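Local coordinates for protein pentafunctional AROM polypeptide (Schizosaccharomyces pombe, PDB 5SWV) that probably catalyses two consecutive steps of the shikimate pathway, the dehydration of 3-dehydroquinate and the reduction of 3-dehydroshikimate to shikimate, at residues 185-188 against 189-193; 145-148 against 149-152. All coordinates share one frame; numbering follows the deposited sequence.

Contact 1. Residues 185-188 against 189-193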
loop_
_atom_site.group_PDB
_atom_site.type_symbol
_atom_site.label_atom_id
_atom_site.label_comp_id
_atom_site.label_asym_id
_atom_site.label_seq_id
_atom_site.Cartn_x
_atom_site.Cartn_y
_atom_site.Cartn_z
ATOM N N GLU A 185 -1.892 -5.513 31.657
ATOM C CA GLU A 185 -1.381 -6.602 32.512
ATOM C C GLU A 185 -1.639 -7.952 31.870
ATOM O O GLU A 185 -0.724 -8.769 31.741
ATOM C CB GLU A 185 -2.032 -6.583 33.893
ATOM C CG GLU A 185 -1.310 -5.688 34.875
ATOM C CD GLU A 185 -2.229 -5.035 35.914
ATOM O OE1 GLU A 185 -3.339 -5.559 36.220
ATOM O OE2 GLU A 185 -1.820 -3.972 36.439
ATOM N N PHE A 186 -2.892 -8.158 31.466
ATOM C CA PHE A 186 -3.297 -9.368 30.782
ATOM C C PHE A 186 -2.481 -9.577 29.499
ATOM O O PHE A 186 -1.936 -10.648 29.293
ATOM C CB PHE A 186 -4.806 -9.346 30.489
ATOM C CG PHE A 186 -5.299 -10.567 29.749
ATOM C CD1 PHE A 186 -5.678 -11.711 30.444
ATOM C CD2 PHE A 186 -5.362 -10.580 28.359
ATOM C CE1 PHE A 186 -6.117 -12.841 29.770
ATOM C CE2 PHE A 186 -5.791 -11.711 27.679
ATOM C CZ PHE A 186 -6.171 -12.842 28.386
ATOM N N ARG A 187 -2.372 -8.548 28.663
ATOM C CA ARG A 187 -1.578 -8.642 27.454
ATOM C C ARG A 187 -0.181 -9.161 27.755
ATOM O O ARG A 187 0.311 -10.031 27.038
ATOM C CB ARG A 187 -1.500 -7.299 26.726
ATOM C CG ARG A 187 -0.377 -7.219 25.705
ATOM C CD ARG A 187 -0.692 -6.408 24.469
ATOM N NE ARG A 187 -1.594 -5.273 24.675
ATOM C CZ ARG A 187 -2.546 -4.874 23.814
ATOM N NH1 ARG A 187 -2.772 -5.513 22.671
ATOM N NH2 ARG A 187 -3.303 -3.818 24.103
ATOM N N THR A 188 0.457 -8.637 28.805
ATOM C CA THR A 188 1.837 -9.038 29.121
ATOM C C THR A 188 1.885 -10.531 29.493
ATOM O O THR A 188 2.730 -11.258 28.977
ATOM C CB THR A 188 2.490 -8.152 30.218
ATOM O OG1 THR A 188 2.530 -6.794 29.783
ATOM C CG2 THR A 188 3.916 -8.576 30.488
ATOM N N ARG A 189 0.953 -10.978 30.337
ATOM C CA ARG A 189 0.941 -12.360 30.845
ATOM C C ARG A 189 0.702 -13.437 29.773
ATOM O O ARG A 189 1.395 -14.456 29.745
ATOM C CB ARG A 189 -0.123 -12.531 31.944
ATOM C CG ARG A 189 0.121 -11.751 33.222
ATOM C CD ARG A 189 -0.639 -12.351 34.405
ATOM N NE ARG A 189 -2.095 -12.483 34.184
ATOM C CZ ARG A 189 -3.019 -11.521 34.360
ATOM N NH1 ARG A 189 -2.685 -10.285 34.756
ATOM N NH2 ARG A 189 -4.306 -11.797 34.124
ATOM N N ILE A 190 -0.317 -13.212 28.944
ATOM C CA ILE A 190 -0.716 -14.141 27.879
ATOM C C ILE A 190 0.340 -14.222 26.775
ATOM O O ILE A 190 0.569 -15.297 26.213
ATOM C CB ILE A 190 -2.111 -13.763 27.289
ATOM C CG1 ILE A 190 -2.698 -14.882 26.425
ATOM C CG2 ILE A 190 -2.068 -12.484 26.462
ATOM C CD1 ILE A 190 -3.345 -15.979 27.231
ATOM N N THR A 191 0.971 -13.088 26.479
ATOM C CA THR A 191 2.001 -12.997 25.456
ATOM C C THR A 191 3.279 -13.730 25.861
ATOM O O THR A 191 3.968 -14.264 24.995
ATOM C CB THR A 191 2.290 -11.522 25.137
ATOM O OG1 THR A 191 1.095 -10.949 24.608
ATOM C CG2 THR A 191 3.415 -11.346 24.123
ATOM N N ASN A 192 3.595 -13.747 27.159
ATOM C CA ASN A 192 4.711 -14.565 27.696
ATOM C C ASN A 192 4.465 -16.075 27.557
ATOM O O ASN A 192 5.397 -16.838 27.274
ATOM C CB ASN A 192 5.003 -14.237 29.184
ATOM C CG ASN A 192 5.746 -12.907 29.375
ATOM O OD1 ASN A 192 6.830 -12.697 28.826
ATOM N ND2 ASN A 192 5.172 -12.017 30.184
ATOM N N SER A 193 3.212 -16.485 27.749
ATOM C CA SER A 193 2.834 -17.891 27.788
ATOM C C SER A 193 2.443 -18.502 26.447
ATOM O O SER A 193 2.165 -19.693 26.403
ATOM C CB SER A 193 1.653 -18.064 28.731
ATOM O OG SER A 193 0.458 -17.670 28.079
#
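Phe-186 and Arg-189 cross at about a right angle, one helical turn apart, with the plane of the guanidinium 87° from that of the ring. Arg-189 NH2 comes to the ring edge, near its plane, 3.9 Å from Phe-186 CD1, and it also donates to Trp-148 O, a bond that helps hold the guanidinium in place. Over one face of the same ring, toward its rim, sits Ile-190 CB, while Ile-190 CG2 lies 4.0 Å from Phe-186 CE2. All three belong to helix 177-193, the helix of a right-handed beta-alpha-beta crossover between strands 167-173 and 198-203 in the TIM barrel of the dehydroquinase. Phe-186 and Ile-190 face the sheet side of the helix, resting on Leu-200 and Leu-198 of strand 198-203, and both touch Met-155. Away from this apolar stripe, Thr-191 lies alongside Arg-187. Thr-191 OG1, set anti to the residue's own carbonyl carbon (chi1 -63°), donates to Arg-187 O at 2.7 Å, while Thr-191 N donates to that oxygen from the opposite face of the carbonyl plane at 3.2 Å. Thr-188 and Asn-192 point the same way; Asn-192 N bonds to Thr-188 O at 3.2 Å, and Thr-188 CG2 packs 3.7 Å from Asn-192 ND2.

Contact 2. Residues 145-148 against 149-152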
loop_
_atom_site.group_PDB
_atom_site.type_symbol
_atom_site.label_atom_id
_atom_site.label_comp_id
_atom_site.label_asym_id
_atom_site.label_seq_id
_atom_site.Cartn_x
_atom_site.Cartn_y
_atom_site.Cartn_z
ATOM N N THR A 145 -18.474 -7.516 31.653
ATOM C CA THR A 145 -18.363 -8.163 32.959
ATOM C C THR A 145 -17.210 -9.147 33.049
ATOM O O THR A 145 -16.985 -9.692 34.111
ATOM C CB THR A 145 -19.655 -8.925 33.315
ATOM O OG1 THR A 145 -19.773 -10.107 32.506
ATOM C CG2 THR A 145 -20.884 -8.031 33.125
ATOM N N TRP A 146 -16.499 -9.409 31.951
ATOM C CA TRP A 146 -15.386 -10.366 31.982
ATOM C C TRP A 146 -14.141 -9.591 32.345
ATOM O O TRP A 146 -13.608 -8.852 31.524
ATOM C CB TRP A 146 -15.227 -11.123 30.646
ATOM C CG TRP A 146 -16.331 -12.157 30.376
ATOM C CD1 TRP A 146 -17.462 -12.368 31.121
ATOM C CD2 TRP A 146 -16.423 -13.060 29.266
ATOM N NE1 TRP A 146 -18.227 -13.355 30.560
ATOM C CE2 TRP A 146 -17.617 -13.795 29.419
ATOM C CE3 TRP A 146 -15.607 -13.330 28.167
ATOM C CZ2 TRP A 146 -18.014 -14.789 28.516
ATOM C CZ3 TRP A 146 -16.009 -14.326 27.255
ATOM C CH2 TRP A 146 -17.195 -15.040 27.443
ATOM N N SER A 147 -13.712 -9.745 33.592
ATOM C CA SER A 147 -12.494 -9.109 34.086
ATOM C C SER A 147 -11.268 -9.604 33.324
ATOM O O SER A 147 -11.215 -10.773 32.949
ATOM C CB SER A 147 -12.314 -9.400 35.591
ATOM O OG SER A 147 -10.998 -9.123 36.058
ATOM N N TRP A 148 -10.302 -8.706 33.100
ATOM C CA TRP A 148 -8.977 -9.063 32.564
ATOM C C TRP A 148 -7.984 -9.441 33.670
ATOM O O TRP A 148 -7.012 -10.154 33.404
ATOM C CB TRP A 148 -8.377 -7.908 31.781
ATOM C CG TRP A 148 -9.148 -7.479 30.605
ATOM C CD1 TRP A 148 -9.825 -6.311 30.455
ATOM C CD2 TRP A 148 -9.297 -8.189 29.379
ATOM N NE1 TRP A 148 -10.397 -6.248 29.212
ATOM C CE2 TRP A 148 -10.092 -7.393 28.531
ATOM C CE3 TRP A 148 -8.840 -9.424 28.915
ATOM C CZ2 TRP A 148 -10.441 -7.786 27.248
ATOM C CZ3 TRP A 148 -9.188 -9.819 27.628
ATOM C CH2 TRP A 148 -9.979 -8.996 26.809
ATOM N N ALA A 149 -8.204 -8.925 34.883
ATOM C CA ALA A 149 -7.402 -9.287 36.056
ATOM C C ALA A 149 -7.724 -10.692 36.562
ATOM O O ALA A 149 -6.831 -11.361 37.056
ATOM C CB ALA A 149 -7.602 -8.278 37.179
ATOM N N ARG A 150 -8.992 -11.111 36.462
ATOM C CA ARG A 150 -9.442 -12.474 36.816
ATOM C C ARG A 150 -10.143 -13.088 35.604
ATOM O O ARG A 150 -11.369 -13.147 35.576
ATOM C CB ARG A 150 -10.440 -12.436 37.979
ATOM C CG ARG A 150 -9.865 -12.020 39.330
ATOM C CD ARG A 150 -10.969 -11.754 40.372
ATOM N NE ARG A 150 -12.026 -10.826 39.911
ATOM C CZ ARG A 150 -11.883 -9.504 39.718
ATOM N NH1 ARG A 150 -10.712 -8.883 39.922
ATOM N NH2 ARG A 150 -12.922 -8.785 39.299
ATOM N N PRO A 151 -9.378 -13.562 34.608
ATOM C CA PRO A 151 -9.966 -13.828 33.310
ATOM C C PRO A 151 -10.332 -15.292 33.081
ATOM O O PRO A 151 -9.835 -15.902 32.145
ATOM C CB PRO A 151 -8.838 -13.388 32.379
ATOM C CG PRO A 151 -7.595 -13.801 33.113
ATOM C CD PRO A 151 -7.922 -13.806 34.580
ATOM N N HIS A 152 -11.212 -15.857 33.902
ATOM C CA HIS A 152 -11.623 -17.261 33.729
ATOM C C HIS A 152 -12.302 -17.498 32.369
ATOM O O HIS A 152 -11.963 -18.457 31.663
ATOM C CB HIS A 152 -12.534 -17.729 34.872
ATOM C CG HIS A 152 -12.919 -19.186 34.792
ATOM N ND1 HIS A 152 -14.173 -19.653 35.144
ATOM C CD2 HIS A 152 -12.216 -20.276 34.387
ATOM C CE1 HIS A 152 -14.222 -20.964 34.974
ATOM N NE2 HIS A 152 -13.049 -21.366 34.513
#
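Ser-147 and Arg-150 close a tight turn, their CA atoms 5.3 Å apart, in the loop that leads from barrel strand 134-140 to helix 152-162. The turn runs directly into an inverse gamma turn centred on Pro-151, which occupies the N-cap position of that helix. The loop follows the C-terminal end of its strand, the side on which TIM barrels carry their active sites.

Hydrogen bonding centres on the serine hydroxyl. Arg-150 N donates to Ser-147 OG at 2.9 Å, with an N-H...O angle of 163°. Standing anti to the serine's own backbone N (chi1 164°), the oxygen points toward residues 149-150 and meets Arg-150 N there, a side-chain acceptor taking the place of the usual carbonyl. The inverse gamma turn itself is marked by a weak bond of 3.2 Å from His-152 N to Arg-150 O.

Polar packing follows from the same hydroxyl. The Arg-150 chain bends at chi3 (-51°) and folds back, laying one face of its guanidinium over Ser-147 OG, off-centre toward the rim; Arg-150 NH2 is 3.8 Å from Ser-147 CB.

Aromatic packing lies on another side. The Trp-148 ring stacks with that of Trp-154, and its NE1 donates to Asn-202 OD1; both partners lie outside the turn and help to hold the indole.

Contacts of carbon with oxygen complete the arrangement. Pro-151 CA makes a CA-H...O contact with Ser-147 O at 3.3 Å, and on the pyrrolidine ring Pro-151 CG rests 3.7 Å from Trp-148 O.

How the contacts relate
Followed from the N terminus, the chain leaves strand 134-140 and first meets contact 2, a local turn that closes within residues 145-152 at the start of helix 152-162. It then passes through strand 167-173 before contact 1 forms within helix 177-193, which leads on to strand 198-203. Contact 2 is complete before contact 1 begins, and neither encloses or crosses the other, yet their centres are only about 13 Å apart. They meet directly: Phe-186 CE1 packs 3.8 Å from Pro-151 CG, and Phe-186 CD1 comes 3.6 Å from Trp-148 O. The loop before one barrel helix is thereby tied to the next helix of the same barrel.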